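Local coordinates for extracellular solute-binding protein family 1 (Arthrobacter chlorophenolicus, PDB 4R2F) that binds laminaribiose, a glucose disaccharide, and probably delivers it to a membrane sugar transporter, at residues 39-47 against 69-80. Numbering follows the deposited sequence.
With BGC (beta-D-glucopyranose), chain B; BGC (beta-D-glucopyranose), chain C.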
# COMPACT_ATOMS: atom_id res chain seq x y z
N ALA A 39 -21.59 21.70 -0.06
CA ALA A 39 -20.36 21.23 0.57
C ALA A 39 -19.55 20.29 -0.33
O ALA A 39 -20.12 19.47 -1.05
CB ALA A 39 -20.66 20.55 1.90
N ILE A 40 -18.23 20.40 -0.29
CA ILE A 40 -17.38 19.45 -1.01
C ILE A 40 -17.23 18.22 -0.13
O ILE A 40 -16.70 18.31 0.96
CB ILE A 40 -15.98 20.06 -1.36
CG1 ILE A 40 -16.12 21.07 -2.51
CG2 ILE A 40 -14.96 18.98 -1.72
CD1 ILE A 40 -16.84 20.55 -3.74
N LYS A 41 -17.73 17.08 -0.61
CA LYS A 41 -17.54 15.82 0.10
C LYS A 41 -16.18 15.21 -0.16
O LYS A 41 -15.84 14.90 -1.30
CB LYS A 41 -18.62 14.82 -0.30
CG LYS A 41 -20.01 15.22 0.17
CD LYS A 41 -21.06 14.33 -0.44
CE LYS A 41 -22.43 14.78 0.00
NZ LYS A 41 -23.46 13.94 -0.66
N PHE A 42 -15.43 15.01 0.92
CA PHE A 42 -14.13 14.36 0.88
C PHE A 42 -14.24 13.02 1.59
O PHE A 42 -14.60 12.95 2.76
CB PHE A 42 -13.11 15.23 1.57
CG PHE A 42 -11.73 14.64 1.63
CD1 PHE A 42 -11.08 14.19 0.48
CD2 PHE A 42 -11.05 14.59 2.83
CE1 PHE A 42 -9.82 13.67 0.56
CE2 PHE A 42 -9.76 14.09 2.91
CZ PHE A 42 -9.15 13.61 1.78
N TRP A 43 -13.95 11.95 0.86
CA TRP A 43 -13.88 10.62 1.44
C TRP A 43 -12.42 10.21 1.60
O TRP A 43 -11.62 10.35 0.66
CB TRP A 43 -14.58 9.61 0.54
CG TRP A 43 -16.09 9.70 0.51
CD1 TRP A 43 -16.88 10.68 1.05
CD2 TRP A 43 -16.98 8.76 -0.10
NE1 TRP A 43 -18.22 10.40 0.80
CE2 TRP A 43 -18.30 9.23 0.10
CE3 TRP A 43 -16.79 7.56 -0.80
CZ2 TRP A 43 -19.43 8.55 -0.38
CZ3 TRP A 43 -17.91 6.87 -1.26
CH2 TRP A 43 -19.22 7.38 -1.05
N ASP A 44 -12.12 9.63 2.75
CA ASP A 44 -10.76 9.28 3.15
C ASP A 44 -10.75 7.87 3.76
O ASP A 44 -11.77 7.41 4.26
CB ASP A 44 -10.27 10.29 4.20
CG ASP A 44 -8.73 10.32 4.36
OD1 ASP A 44 -8.01 9.94 3.40
OD2 ASP A 44 -8.25 10.78 5.41
N MET A 45 -9.60 7.21 3.73
CA MET A 45 -9.50 5.83 4.20
C MET A 45 -8.92 5.85 5.63
O MET A 45 -8.37 6.87 6.07
CB MET A 45 -8.59 5.01 3.27
CG MET A 45 -8.95 5.03 1.78
SD MET A 45 -10.68 4.74 1.36
CE MET A 45 -10.79 3.03 1.79
N PRO A 46 -8.96 4.72 6.33
CA PRO A 46 -8.24 4.63 7.58
C PRO A 46 -6.81 4.29 7.24
O PRO A 46 -6.43 3.11 7.17
CB PRO A 46 -8.97 3.49 8.34
CG PRO A 46 -10.18 3.17 7.51
CD PRO A 46 -9.76 3.50 6.11
N TRP A 47 -6.03 5.32 6.95
CA TRP A 47 -4.64 5.18 6.55
C TRP A 47 -3.67 4.67 7.62
O TRP A 47 -2.71 3.98 7.31
CB TRP A 47 -4.15 6.44 5.86
CG TRP A 47 -4.75 6.58 4.50
CD1 TRP A 47 -5.72 7.45 4.12
CD2 TRP A 47 -4.44 5.81 3.34
NE1 TRP A 47 -6.04 7.27 2.81
CE2 TRP A 47 -5.26 6.27 2.30
CE3 TRP A 47 -3.55 4.77 3.09
CZ2 TRP A 47 -5.21 5.73 1.03
CZ3 TRP A 47 -3.50 4.24 1.82
CH2 TRP A 47 -4.32 4.72 0.81
N LYS A 69 -17.15 24.87 1.65
CA LYS A 69 -16.77 24.11 2.83
C LYS A 69 -16.59 22.65 2.36
O LYS A 69 -17.05 22.29 1.24
CB LYS A 69 -17.88 24.24 3.88
CG LYS A 69 -19.26 24.32 3.24
CD LYS A 69 -20.38 24.62 4.20
CE LYS A 69 -21.63 25.01 3.42
NZ LYS A 69 -22.85 24.82 4.24
N ALA A 70 -15.96 21.82 3.19
CA ALA A 70 -15.75 20.40 2.92
C ALA A 70 -16.24 19.57 4.08
O ALA A 70 -16.06 19.96 5.22
CB ALA A 70 -14.26 20.13 2.71
N THR A 71 -16.81 18.41 3.78
CA THR A 71 -17.17 17.44 4.82
C THR A 71 -16.21 16.26 4.71
O THR A 71 -15.74 15.92 3.62
CB THR A 71 -18.65 17.02 4.72
OG1 THR A 71 -18.90 16.38 3.46
CG2 THR A 71 -19.55 18.25 4.83
N TYR A 72 -15.91 15.63 5.83
CA TYR A 72 -15.01 14.49 5.88
C TYR A 72 -15.77 13.23 6.21
O TYR A 72 -16.57 13.20 7.13
CB TYR A 72 -13.95 14.73 6.96
CG TYR A 72 -12.84 13.69 7.08
CD1 TYR A 72 -11.66 13.83 6.36
CD2 TYR A 72 -12.94 12.63 7.96
CE1 TYR A 72 -10.62 12.92 6.48
CE2 TYR A 72 -11.91 11.71 8.09
CZ TYR A 72 -10.75 11.87 7.34
OH TYR A 72 -9.72 10.97 7.45
N GLN A 73 -15.50 12.17 5.47
CA GLN A 73 -16.14 10.90 5.72
C GLN A 73 -15.16 9.76 5.52
O GLN A 73 -14.44 9.74 4.53
CB GLN A 73 -17.29 10.80 4.74
CG GLN A 73 -17.73 9.40 4.42
CD GLN A 73 -19.10 9.21 4.90
OE1 GLN A 73 -19.30 8.91 6.08
NE2 GLN A 73 -20.07 9.46 4.03
N ILE A 74 -15.13 8.81 6.46
CA ILE A 74 -14.22 7.67 6.41
C ILE A 74 -14.88 6.49 5.72
O ILE A 74 -15.98 6.10 6.08
CB ILE A 74 -13.81 7.19 7.81
CG1 ILE A 74 -13.09 8.30 8.57
CG2 ILE A 74 -12.90 5.97 7.70
CD1 ILE A 74 -12.98 8.02 10.07
N ILE A 75 -14.20 5.94 4.73
CA ILE A 75 -14.63 4.73 4.04
C ILE A 75 -13.75 3.61 4.58
O ILE A 75 -12.54 3.75 4.61
CB ILE A 75 -14.42 4.87 2.52
CG1 ILE A 75 -15.20 6.07 1.99
CG2 ILE A 75 -14.83 3.59 1.80
CD1 ILE A 75 -16.71 5.97 2.17
N GLN A 76 -14.34 2.50 5.01
CA GLN A 76 -13.56 1.37 5.55
C GLN A 76 -12.83 0.61 4.43
O GLN A 76 -13.25 0.63 3.29
CB GLN A 76 -14.47 0.41 6.33
CG GLN A 76 -15.15 1.03 7.56
CD GLN A 76 -14.16 1.62 8.57
OE1 GLN A 76 -14.33 2.75 9.03
NE2 GLN A 76 -13.14 0.87 8.91
N TRP A 77 -11.72 -0.04 4.77
CA TRP A 77 -10.99 -0.79 3.78
C TRP A 77 -11.76 -2.01 3.24
O TRP A 77 -11.63 -2.33 2.06
CB TRP A 77 -9.65 -1.25 4.33
CG TRP A 77 -8.63 -0.18 4.30
CD1 TRP A 77 -8.02 0.41 5.36
CD2 TRP A 77 -8.09 0.43 3.13
NE1 TRP A 77 -7.12 1.36 4.92
CE2 TRP A 77 -7.15 1.39 3.56
CE3 TRP A 77 -8.29 0.25 1.75
CZ2 TRP A 77 -6.43 2.17 2.66
CZ3 TRP A 77 -7.58 1.02 0.87
CH2 TRP A 77 -6.68 1.98 1.32
N ASN A 78 -12.54 -2.69 4.08
CA ASN A 78 -13.18 -3.93 3.60
C ASN A 78 -14.15 -3.61 2.48
O ASN A 78 -15.03 -2.75 2.62
CB ASN A 78 -13.89 -4.69 4.71
CG ASN A 78 -14.18 -6.14 4.32
OD1 ASN A 78 -13.28 -6.91 3.97
ND2 ASN A 78 -15.44 -6.51 4.37
N ASN A 79 -13.96 -4.27 1.34
CA ASN A 79 -14.86 -4.11 0.21
C ASN A 79 -14.84 -2.68 -0.38
O ASN A 79 -15.80 -2.26 -1.05
CB ASN A 79 -16.30 -4.48 0.63
CG ASN A 79 -17.09 -5.18 -0.47
OD1 ASN A 79 -16.51 -5.77 -1.38
ND2 ASN A 79 -18.40 -5.11 -0.40
N PHE A 80 -13.75 -1.95 -0.18
CA PHE A 80 -13.67 -0.54 -0.61
C PHE A 80 -13.90 -0.38 -2.12
O PHE A 80 -14.48 0.60 -2.57
CB PHE A 80 -12.32 0.09 -0.22
CG PHE A 80 -11.20 -0.27 -1.15
CD1 PHE A 80 -10.49 -1.45 -0.98
CD2 PHE A 80 -10.85 0.57 -2.21
CE1 PHE A 80 -9.47 -1.80 -1.86
CE2 PHE A 80 -9.82 0.22 -3.08
CZ PHE A 80 -9.13 -0.96 -2.91
C2 BGC B . -2.27 0.30 4.08
C3 BGC B . -3.26 -0.08 2.97
C4 BGC B . -3.98 -1.38 3.36
C5 BGC B . -4.61 -1.24 4.77
C6 BGC B . -5.42 -2.47 5.20
C1 BGC B . -3.00 0.32 5.44
O1 BGC B . -2.08 0.59 6.50
O2 BGC B . -1.68 1.57 3.78
O3 BGC B . -2.52 -0.16 1.72
O4 BGC B . -5.03 -1.74 2.45
O5 BGC B . -3.57 -0.98 5.67
O6 BGC B . -4.60 -3.64 5.10
C2 BGC C . -2.36 0.74 -0.48
C3 BGC C . -3.26 1.16 -1.65
C4 BGC C . -4.03 -0.05 -2.16
C5 BGC C . -4.80 -0.71 -1.02
C6 BGC C . -5.49 -2.00 -1.46
C1 BGC C . -3.29 0.19 0.59
O2 BGC C . -1.62 1.85 0.01
O3 BGC C . -2.48 1.72 -2.70
O4 BGC C . -4.99 0.37 -3.13
O5 BGC C . -3.91 -1.00 0.07
O6 BGC C . -4.55 -3.01 -1.88
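Trp77 presses one face of its indole on Met45 and Pro46 and turns the opposite face to the bound glucose of chain B. Met45 is bent at chi2 and chi3 (-47° and -70°), which folds its methyl CE back over the six-membered ring of Trp77, 3.9 Å from the centroid, with SD farther above the same face in a Met-aromatic contact. Pro46 CD lies over the five-membered ring, and Trp77 NE1 donates to Pro46 O at 2.9 Å, reaching that carbonyl from above its plane. The benzo edge of Trp77, at CZ2 and CH2, points into the face of Trp47, a T-shaped pair with planes at 87°. Just past the end of strand 70-74, Ile75 packs its CB against Met45 SD, and its CD1 sits over the six-membered ring of Trp43, 3.4 Å from CE3, while Gln73 CG covers the five-membered ring.

Behind this cluster lie parallel strands 40-44 and 70-74, joined through helix 50-61 as a beta-alpha-beta unit; six backbone hydrogen bonds run along the pair, from Ile40 N to Lys69 O at one end to Ile75 N to Asp44 O at the other. On the face bearing Phe42, Tyr72 OH lies 2.5 Å from Asp44 OD2, which also bonds Tyr52, while Asp44 OD1 bonds Thr98.

Apolar contacts behind the Trp77 indole and one N-H bond at its edge should limit its rotation, leaving an aromatic face set against the sugar.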